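Local coordinates for protein beta-L-arabinobiosidase (Bacteroides thetaiotaomicron, PDB 5MQR) that probably hydrolyses glycosidic bonds in plant pectin, combining an N-terminal beta-propeller region with an MGH1-like glycoside hydrolase domain, at residues 204-209 with 217-222; 467-472 with 611-616; 536-541 with 562-567. All coordinates share one frame; numbering follows the deposited sequence.

Contact 1. Residues 204-209 with 217-222; sequences IYYNHG and YPYFKK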
loop_
_atom_site.group_PDB
_atom_site.type_symbol
_atom_site.label_atom_id
_atom_site.label_comp_id
_atom_site.label_asym_id
_atom_site.label_seq_id
_atom_site.Cartn_x
_atom_site.Cartn_y
_atom_site.Cartn_z
ATOM N N ILE A 204 -7.557 -0.642 -47.149
ATOM C CA ILE A 204 -8.218 0.509 -46.565
ATOM C C ILE A 204 -7.528 1.841 -46.974
ATOM O O ILE A 204 -8.162 2.904 -46.946
ATOM C CB ILE A 204 -8.314 0.344 -45.030
ATOM C CG1 ILE A 204 -9.291 1.361 -44.426
ATOM C CG2 ILE A 204 -6.955 0.480 -44.363
ATOM C CD1 ILE A 204 -9.661 1.109 -42.968
ATOM N N TYR A 205 -6.244 1.788 -47.344
ATOM C CA TYR A 205 -5.505 2.970 -47.778
ATOM C C TYR A 205 -4.492 2.584 -48.860
ATOM O O TYR A 205 -3.811 1.562 -48.741
ATOM C CB TYR A 205 -4.789 3.598 -46.578
ATOM C CG TYR A 205 -3.904 4.771 -46.933
ATOM C CD1 TYR A 205 -4.418 6.075 -46.978
ATOM C CD2 TYR A 205 -2.547 4.578 -47.238
ATOM C CE1 TYR A 205 -3.604 7.160 -47.300
ATOM C CE2 TYR A 205 -1.716 5.651 -47.569
ATOM C CZ TYR A 205 -2.238 6.949 -47.599
ATOM O OH TYR A 205 -1.402 8.013 -47.936
ATOM N N TYR A 206 -4.414 3.404 -49.905
ATOM C CA TYR A 206 -3.401 3.246 -50.943
ATOM C C TYR A 206 -2.400 4.376 -50.853
ATOM O O TYR A 206 -2.784 5.555 -50.758
ATOM C CB TYR A 206 -4.012 3.279 -52.329
ATOM C CG TYR A 206 -4.986 2.163 -52.603
ATOM C CD1 TYR A 206 -4.538 0.859 -52.833
ATOM C CD2 TYR A 206 -6.352 2.405 -52.635
ATOM C CE1 TYR A 206 -5.429 -0.175 -53.100
ATOM C CE2 TYR A 206 -7.253 1.380 -52.908
ATOM C CZ TYR A 206 -6.791 0.098 -53.132
ATOM O OH TYR A 206 -7.694 -0.898 -53.387
ATOM N N ASN A 207 -1.118 4.016 -50.894
ATOM C CA ASN A 207 -0.065 4.995 -51.092
ATOM C C ASN A 207 -0.138 5.483 -52.533
ATOM O O ASN A 207 -0.670 4.791 -53.404
ATOM C CB ASN A 207 1.311 4.404 -50.771
ATOM C CG ASN A 207 1.563 4.272 -49.277
ATOM O OD1 ASN A 207 1.494 3.183 -48.722
ATOM N ND2 ASN A 207 1.869 5.373 -48.630
ATOM N N HIS A 208 0.392 6.680 -52.766
ATOM C CA HIS A 208 0.305 7.351 -54.074
ATOM C C HIS A 208 0.816 6.435 -55.170
ATOM O O HIS A 208 1.829 5.764 -55.000
ATOM C CB HIS A 208 1.087 8.686 -54.098
ATOM C CG HIS A 208 2.567 8.530 -53.896
ATOM N ND1 HIS A 208 3.450 8.307 -54.937
ATOM C CD2 HIS A 208 3.311 8.549 -52.769
ATOM C CE1 HIS A 208 4.673 8.197 -54.455
ATOM N NE2 HIS A 208 4.614 8.344 -53.142
ATOM N N GLY A 209 0.087 6.376 -56.269
ATOM C CA GLY A 209 0.471 5.538 -57.390
ATOM C C GLY A 209 -0.146 4.160 -57.354
ATOM O O GLY A 209 -0.205 3.505 -58.387
ATOM N N TYR A 217 -5.586 -7.105 -53.602
ATOM C CA TYR A 217 -6.770 -7.327 -52.776
ATOM C C TYR A 217 -7.746 -6.196 -53.077
ATOM O O TYR A 217 -7.320 -5.092 -53.366
ATOM C CB TYR A 217 -6.428 -7.306 -51.283
ATOM C CG TYR A 217 -5.499 -8.403 -50.831
ATOM C CD1 TYR A 217 -5.854 -9.753 -50.964
ATOM C CD2 TYR A 217 -4.263 -8.104 -50.274
ATOM C CE1 TYR A 217 -4.983 -10.771 -50.557
ATOM C CE2 TYR A 217 -3.395 -9.103 -49.848
ATOM C CZ TYR A 217 -3.745 -10.437 -49.991
ATOM O OH TYR A 217 -2.863 -11.422 -49.558
ATOM N N PRO A 218 -9.061 -6.460 -53.007
ATOM C CA PRO A 218 -9.975 -5.363 -53.340
ATOM C C PRO A 218 -10.040 -4.266 -52.284
ATOM O O PRO A 218 -9.596 -4.436 -51.136
ATOM C CB PRO A 218 -11.336 -6.057 -53.544
ATOM C CG PRO A 218 -11.212 -7.400 -52.891
ATOM C CD PRO A 218 -9.755 -7.755 -52.841
ATOM N N TYR A 219 -10.554 -3.122 -52.705
ATOM C CA TYR A 219 -10.790 -1.998 -51.813
ATOM C C TYR A 219 -11.933 -2.331 -50.850
ATOM O O TYR A 219 -12.892 -3.006 -51.219
ATOM C CB TYR A 219 -11.117 -0.772 -52.648
ATOM C CG TYR A 219 -11.228 0.528 -51.899
ATOM C CD1 TYR A 219 -10.186 0.998 -51.121
ATOM C CD2 TYR A 219 -12.362 1.312 -52.032
ATOM C CE1 TYR A 219 -10.286 2.204 -50.462
ATOM C CE2 TYR A 219 -12.475 2.518 -51.387
ATOM C CZ TYR A 219 -11.444 2.964 -50.608
ATOM O OH TYR A 219 -11.595 4.164 -49.964
ATOM N N PHE A 220 -11.819 -1.865 -49.617
ATOM C CA PHE A 220 -12.742 -2.286 -48.565
ATOM C C PHE A 220 -14.215 -1.990 -48.878
ATOM O O PHE A 220 -15.084 -2.717 -48.436
ATOM C CB PHE A 220 -12.342 -1.714 -47.194
ATOM C CG PHE A 220 -12.752 -0.276 -46.971
ATOM C CD1 PHE A 220 -11.933 0.771 -47.380
ATOM C CD2 PHE A 220 -13.945 0.027 -46.312
ATOM C CE1 PHE A 220 -12.302 2.091 -47.166
ATOM C CE2 PHE A 220 -14.319 1.349 -46.077
ATOM C CZ PHE A 220 -13.501 2.384 -46.513
ATOM N N LYS A 221 -14.482 -0.944 -49.656
ATOM C CA LYS A 221 -15.842 -0.601 -50.009
ATOM C C LYS A 221 -16.500 -1.622 -50.945
ATOM O O LYS A 221 -17.692 -1.533 -51.178
ATOM C CB LYS A 221 -15.918 0.806 -50.619
ATOM C CG LYS A 221 -15.605 1.948 -49.643
ATOM C CD LYS A 221 -16.170 3.278 -50.165
ATOM C CE LYS A 221 -15.260 4.487 -49.954
ATOM N NZ LYS A 221 -15.575 5.303 -48.766
ATOM N N LYS A 222 -15.747 -2.579 -51.483
ATOM C CA LYS A 222 -16.338 -3.581 -52.364
ATOM C C LYS A 222 -16.978 -4.728 -51.606
ATOM O O LYS A 222 -17.732 -5.494 -52.205
ATOM C CB LYS A 222 -15.306 -4.138 -53.343
ATOM C CG LYS A 222 -14.667 -3.076 -54.227
ATOM C CD LYS A 222 -15.592 -2.602 -55.337
ATOM C CE LYS A 222 -15.624 -1.077 -55.407
ATOM N NZ LYS A 222 -16.053 -0.666 -56.762
#
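Tyr219, whose ring meets Tyr206 across the contact, has its carbonyl O held by Lys222 N at 2.9 Å. This bond belongs to the start of the short 3-10 segment 220-222 and fixes the backbone from which two aromatic rings reach back to 204-209. The contact itself is made by apolar groups. Tyr206 CE2 lies 3.5 Å from Tyr219 CD1. The two rings are roughly parallel, with planes at 27°, but they are slid so far apart that they barely overlap; their centroids are 5.7 Å apart. The CG of Tyr219 is anti to its N (chi1 -173°), and this brings the ring to the outer end of Tyr206. Tyr206 OH ends against the backbone side of Tyr219, 3.5 Å from Tyr219 CB. It is buried here and has no polar partner in the model.

Strand 202-206 is one of the two outer strands of a four-stranded antiparallel sheet in the N-terminal beta-propeller region, as expected for a propeller blade. Ile204 and Tyr205 both face Arg187 of the neighbouring strand and form a classic beta bulge. The chain turns a corner at Ile204. The loop 217-222 folds back on this strand, and the backbones of Pro218 and Phe220 both bond to Phe203.

The second half of the contact is Ile204 against Phe220. With CG between its own N and carbonyl carbon (chi1 80°), the ring of Phe220 turns toward Ile204. Phe220 CD1 comes within 3.8 Å of Ile204 CA, and Ile204 CG1 is 4.0 Å from the same ring atom. The same CD1 also lies 3.8 Å above one face of the Tyr219 ring, offset toward its rim. Ile204 and Phe220 both touch Cys232 of helix 226-236.

Contact 2. Residues 467-472 with 611-616; sequences ASKELK and STDKDA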
loop_
_atom_site.group_PDB
_atom_site.type_symbol
_atom_site.label_atom_id
_atom_site.label_comp_id
_atom_site.label_asym_id
_atom_site.label_seq_id
_atom_site.Cartn_x
_atom_site.Cartn_y
_atom_site.Cartn_z
ATOM N N ALA A 467 10.858 -5.658 3.420
ATOM C CA ALA A 467 12.277 -5.398 3.600
ATOM C C ALA A 467 12.655 -5.684 5.044
ATOM O O ALA A 467 12.056 -5.101 5.950
ATOM C CB ALA A 467 12.577 -3.939 3.244
ATOM N N SER A 468 13.612 -6.588 5.251
ATOM C CA SER A 468 13.903 -7.141 6.565
ATOM C C SER A 468 15.408 -7.175 6.862
ATOM O O SER A 468 16.226 -7.486 5.985
ATOM C CB SER A 468 13.316 -8.560 6.669
ATOM O OG SER A 468 11.896 -8.580 6.450
ATOM N N LYS A 469 15.757 -6.870 8.114
ATOM C CA LYS A 469 17.140 -6.885 8.599
ATOM C C LYS A 469 17.474 -8.245 9.170
ATOM O O LYS A 469 18.532 -8.785 8.872
ATOM C CB LYS A 469 17.367 -5.805 9.661
ATOM C CG LYS A 469 17.103 -4.396 9.176
ATOM C CD LYS A 469 17.146 -3.366 10.310
ATOM C CE LYS A 469 16.427 -2.059 9.913
ATOM N NZ LYS A 469 16.052 -1.156 11.065
ATOM N N GLU A 470 16.576 -8.769 10.008
ATOM C CA GLU A 470 16.613 -10.159 10.467
ATOM C C GLU A 470 15.529 -10.922 9.698
ATOM O O GLU A 470 14.359 -10.498 9.670
ATOM C CB GLU A 470 16.349 -10.242 11.965
ATOM C CG GLU A 470 17.332 -9.457 12.827
ATOM C CD GLU A 470 18.728 -10.087 12.857
ATOM O OE1 GLU A 470 18.844 -11.300 13.176
ATOM O OE2 GLU A 470 19.714 -9.367 12.556
ATOM N N LEU A 471 15.929 -12.019 9.055
ATOM C CA LEU A 471 15.045 -12.771 8.184
ATOM C C LEU A 471 15.214 -14.269 8.359
ATOM O O LEU A 471 16.348 -14.779 8.347
ATOM C CB LEU A 471 15.324 -12.385 6.732
ATOM C CG LEU A 471 14.505 -13.016 5.620
ATOM C CD1 LEU A 471 13.039 -12.654 5.746
ATOM C CD2 LEU A 471 15.022 -12.549 4.275
ATOM N N LYS A 472 14.091 -14.971 8.512
ATOM C CA LYS A 472 14.052 -16.427 8.333
ATOM C C LYS A 472 13.243 -16.731 7.106
ATOM O O LYS A 472 12.226 -16.129 6.888
ATOM C CB LYS A 472 13.466 -17.187 9.526
ATOM C CG LYS A 472 14.063 -16.770 10.854
ATOM C CD LYS A 472 14.003 -17.887 11.912
ATOM C CE LYS A 472 14.689 -17.478 13.222
ATOM N NZ LYS A 472 13.756 -16.656 14.053
ATOM N N SER A 611 10.297 -12.146 10.088
ATOM C CA SER A 611 11.294 -11.254 10.612
ATOM C C SER A 611 11.066 -10.977 12.093
ATOM O O SER A 611 9.930 -10.778 12.523
ATOM C CB SER A 611 11.256 -9.922 9.859
ATOM O OG SER A 611 12.283 -9.073 10.367
ATOM N N THR A 612 12.161 -10.943 12.847
ATOM C CA THR A 612 12.145 -10.494 14.245
ATOM C C THR A 612 12.465 -8.991 14.388
ATOM O O THR A 612 12.688 -8.535 15.507
ATOM C CB THR A 612 13.115 -11.324 15.120
ATOM O OG1 THR A 612 14.408 -11.334 14.513
ATOM C CG2 THR A 612 12.598 -12.772 15.290
ATOM N N ASP A 613 12.480 -8.229 13.284
ATOM C CA ASP A 613 12.690 -6.796 13.349
ATOM C C ASP A 613 11.616 -6.228 14.282
ATOM O O ASP A 613 10.450 -6.664 14.249
ATOM C CB ASP A 613 12.563 -6.099 11.976
ATOM C CG ASP A 613 13.712 -6.426 11.001
ATOM O OD1 ASP A 613 14.681 -7.108 11.374
ATOM O OD2 ASP A 613 13.629 -6.005 9.821
ATOM N N LYS A 614 12.002 -5.252 15.089
ATOM C CA LYS A 614 11.094 -4.655 16.061
ATOM C C LYS A 614 9.802 -4.104 15.451
ATOM O O LYS A 614 8.744 -4.241 16.041
ATOM C CB LYS A 614 11.844 -3.622 16.901
ATOM C CG LYS A 614 12.750 -4.323 17.894
ATOM C CD LYS A 614 13.834 -3.443 18.488
ATOM C CE LYS A 614 14.720 -4.295 19.413
ATOM N NZ LYS A 614 15.592 -3.434 20.267
ATOM N N ASP A 615 9.882 -3.559 14.246
ATOM C CA ASP A 615 8.708 -3.071 13.538
ATOM C C ASP A 615 8.241 -3.964 12.391
ATOM O O ASP A 615 7.501 -3.504 11.504
ATOM C CB ASP A 615 8.924 -1.620 13.067
ATOM C CG ASP A 615 9.977 -1.472 11.992
ATOM O OD1 ASP A 615 10.722 -2.423 11.695
ATOM O OD2 ASP A 615 10.073 -0.334 11.461
ATOM N N ALA A 616 8.625 -5.245 12.418
ATOM C CA ALA A 616 8.129 -6.234 11.415
ATOM C C ALA A 616 6.603 -6.436 11.436
ATOM O O ALA A 616 6.020 -6.970 10.501
ATOM C CB ALA A 616 8.792 -7.591 11.650
HETATM O O HOH W 1 11.041 -5.642 8.495
#
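Asp613 uses both carboxylate oxygens on the backbone at 469-470. OD2 of Asp613 takes the N-H of Lys469 at 2.9 Å through its syn lone pair, in a nearly straight bond (174°). OD1 of Asp613 takes the N-H of Glu470, also at 2.9 Å and on the syn side, with the donor 17° out of the carboxylate plane. Asp613 OD2 has a second donor, a water at 2.9 Å that also donates to Ala467 O. Two peptide N-H groups thus grip the carboxylate and limit its rotation.

The carbonyl of Glu470 is satisfied by Ser611 OG, which donates to Glu470 O at 2.6 Å in the carbonyl plane. The same hydroxyl accepts from Asp613 N at 3.0 Å, forming an ST turn. Ser611 OG is anti to its own N (chi1 -178°), which places it between donor and acceptor.

Lys469 is the link where the chain leaves strand 460-468 of the mixed sheet and enters strand 470-479 of an eight-stranded antiparallel sheet. The loop 611-616 follows strand 600-610, a partner of 470-479, and closes over this link; residues 467-472 belong to the sialidase-like CBM region.

The carboxylate of Glu470 turns from this loop and bonds through OE2 to Ser537 OG. Thr612 OG1 instead touches Glu470 CB at 3.4 Å. Ser468 OG bonds to Pro466 O. Backbone bonds also join Lys469 to Thr538 and Lys472 to Ser610.

Contact 3. Residues 536-541 with 562-567; sequences LSTADR and ATIERI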
loop_
_atom_site.group_PDB
_atom_site.type_symbol
_atom_site.label_atom_id
_atom_site.label_comp_id
_atom_site.label_asym_id
_atom_site.label_seq_id
_atom_site.Cartn_x
_atom_site.Cartn_y
_atom_site.Cartn_z
ATOM N N LEU A 536 19.170 -15.178 8.166
ATOM C CA LEU A 536 20.030 -14.108 7.699
ATOM C C LEU A 536 19.947 -12.915 8.660
ATOM O O LEU A 536 18.862 -12.541 9.092
ATOM C CB LEU A 536 19.616 -13.638 6.309
ATOM C CG LEU A 536 19.680 -14.682 5.194
ATOM C CD1 LEU A 536 18.381 -15.475 5.095
ATOM C CD2 LEU A 536 19.989 -14.009 3.874
ATOM N N SER A 537 21.091 -12.305 8.951
ATOM C CA SER A 537 21.148 -11.079 9.771
ATOM C C SER A 537 21.996 -10.047 9.045
ATOM O O SER A 537 23.177 -10.289 8.807
ATOM C CB SER A 537 21.739 -11.379 11.159
ATOM O OG SER A 537 21.958 -10.189 11.898
ATOM N N THR A 538 21.408 -8.909 8.703
ATOM C CA THR A 538 22.159 -7.859 8.026
ATOM C C THR A 538 23.158 -7.194 8.955
ATOM O O THR A 538 24.291 -6.901 8.538
ATOM C CB THR A 538 21.257 -6.825 7.339
ATOM O OG1 THR A 538 20.417 -6.189 8.298
ATOM C CG2 THR A 538 20.384 -7.505 6.272
ATOM N N ALA A 539 22.766 -7.021 10.213
ATOM C CA ALA A 539 23.637 -6.420 11.247
ATOM C C ALA A 539 24.843 -7.301 11.584
ATOM O O ALA A 539 25.948 -6.799 11.696
ATOM C CB ALA A 539 22.838 -6.080 12.528
ATOM N N ASP A 540 24.639 -8.609 11.716
ATOM C CA ASP A 540 25.765 -9.534 11.911
ATOM C C ASP A 540 26.398 -9.981 10.592
ATOM O O ASP A 540 27.434 -10.650 10.601
ATOM C CB ASP A 540 25.335 -10.790 12.692
ATOM C CG ASP A 540 24.768 -10.469 14.076
ATOM O OD1 ASP A 540 24.997 -9.348 14.595
ATOM O OD2 ASP A 540 24.087 -11.358 14.644
ATOM N N ARG A 541 25.724 -9.687 9.478
ATOM C CA ARG A 541 26.242 -9.936 8.129
ATOM C C ARG A 541 26.477 -11.427 7.884
ATOM O O ARG A 541 27.504 -11.793 7.315
ATOM C CB ARG A 541 27.531 -9.092 7.881
ATOM C CG ARG A 541 27.959 -8.890 6.418
ATOM C CD ARG A 541 28.986 -7.757 6.266
ATOM N NE ARG A 541 30.151 -7.983 7.119
ATOM C CZ ARG A 541 31.208 -8.740 6.821
ATOM N NH1 ARG A 541 31.328 -9.361 5.646
ATOM N NH2 ARG A 541 32.168 -8.879 7.723
ATOM N N ALA A 562 21.467 -3.542 3.455
ATOM C CA ALA A 562 20.777 -2.949 4.594
ATOM C C ALA A 562 19.612 -3.848 4.997
ATOM O O ALA A 562 19.388 -4.093 6.181
ATOM C CB ALA A 562 20.266 -1.540 4.265
ATOM N N THR A 563 18.848 -4.282 4.005
ATOM C CA THR A 563 17.703 -5.154 4.204
ATOM C C THR A 563 17.580 -6.074 3.023
ATOM O O THR A 563 18.126 -5.793 1.953
ATOM C CB THR A 563 16.382 -4.383 4.275
ATOM O OG1 THR A 563 16.227 -3.593 3.095
ATOM C CG2 THR A 563 16.339 -3.487 5.492
ATOM N N ILE A 564 16.856 -7.166 3.251
ATOM C CA ILE A 564 16.570 -8.158 2.242
ATOM C C ILE A 564 15.093 -8.079 1.920
ATOM O O ILE A 564 14.255 -8.137 2.827
ATOM C CB ILE A 564 16.885 -9.555 2.782
ATOM C CG1 ILE A 564 18.373 -9.638 3.130
ATOM C CG2 ILE A 564 16.459 -10.637 1.782
ATOM C CD1 ILE A 564 18.621 -10.389 4.423
ATOM N N GLU A 565 14.777 -7.954 0.642
ATOM C CA GLU A 565 13.381 -7.846 0.215
ATOM C C GLU A 565 12.899 -8.938 -0.760
ATOM O O GLU A 565 11.705 -8.969 -1.078
ATOM C CB GLU A 565 13.133 -6.475 -0.418
ATOM C CG GLU A 565 14.064 -6.135 -1.578
ATOM C CD GLU A 565 13.402 -5.259 -2.619
ATOM O OE1 GLU A 565 12.779 -4.255 -2.202
ATOM O OE2 GLU A 565 13.539 -5.555 -3.838
ATOM N N ARG A 566 13.803 -9.785 -1.255
ATOM C CA ARG A 566 13.464 -10.795 -2.255
ATOM C C ARG A 566 14.248 -12.067 -2.097
ATOM O O ARG A 566 15.444 -12.019 -1.816
ATOM C CB ARG A 566 13.756 -10.288 -3.650
ATOM C CG ARG A 566 12.654 -9.452 -4.217
ATOM C CD ARG A 566 13.076 -8.960 -5.570
ATOM N NE ARG A 566 14.031 -7.869 -5.479
ATOM C CZ ARG A 566 14.789 -7.432 -6.485
ATOM N NH1 ARG A 566 14.769 -8.028 -7.678
ATOM N NH2 ARG A 566 15.578 -6.392 -6.281
ATOM N N ILE A 567 13.556 -13.182 -2.328
ATOM C CA ILE A 567 14.177 -14.478 -2.516
ATOM C C ILE A 567 13.901 -14.892 -3.964
ATOM O O ILE A 567 12.768 -14.831 -4.417
ATOM C CB ILE A 567 13.658 -15.542 -1.511
ATOM C CG1 ILE A 567 13.829 -15.055 -0.067
ATOM C CG2 ILE A 567 14.432 -16.844 -1.638
ATOM C CD1 ILE A 567 12.576 -14.427 0.469
#
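Ile564 CD1 fits between Leu536 and Thr538 at the tight end of this contact. It is 3.9 Å from Leu536 CB and equally far from Leu536 CD2. Thr538 CG2 reaches the same methyl, again at 3.9 Å. The Leu536 chain lies roughly perpendicular to that of Ile564, whereas Thr538 and Ile564 run by one another with their ends pointing opposite ways. Ile564 CG1 is anti to its carbonyl carbon (chi1 -61°), and the chain beyond it runs toward 536-538. Both Leu536 and Ile564 are buried.

The other end is looser and more polar. Thr538 OG1 lies 3.2 Å from Ala562 O, but this bond is not settled, because the single hydroxyl proton can also reach Lys469 O. Thr538 CG2 lies 3.6 Å from the same Ala562 carbonyl oxygen, so this carbonyl meets both branches of the threonine. Ala562 itself is exposed, and its methyl points away from the other segment. Residues 539-541 are also exposed. Their turn is held from within: Asp540 N donates to Ser537 OG at 3.1 Å (164°), an ST motif where strand 530-537 ends.

Further along 562-567 the strand has a classic beta bulge, where Glu565 and Arg566 both lie opposite Leu492.

The contact joins two sheets of the sialidase-like CBM region, consistent with a beta-sandwich. Strand 530-537 pairs with 470-479 in one sheet. Strand 564-570 lies between 460-468 and 487-492 in the other. Leu536 also touches Phe491 of strand 487-492, and Ile564 touches Leu471 of strand 470-479.

From the N terminus, contact 1 comes first and closes a short loop between strand 202-206 and helix 226-236 in the propeller region. It is complete before the others begin, and its centre lies more than 60 Å from theirs. Contact 2 opens at 467-472 and closes only at 611-616, a long loop rich in strands. Contact 3 is nested inside it, joining 536-541 to 562-567. Contacts 2 and 3 touch, with centres 9 Å apart, and Ser468 O probably bonds to Ile564 N. Together they tie the mixed sheet, the eight-stranded antiparallel sheet and the loop leading to helix 627-636.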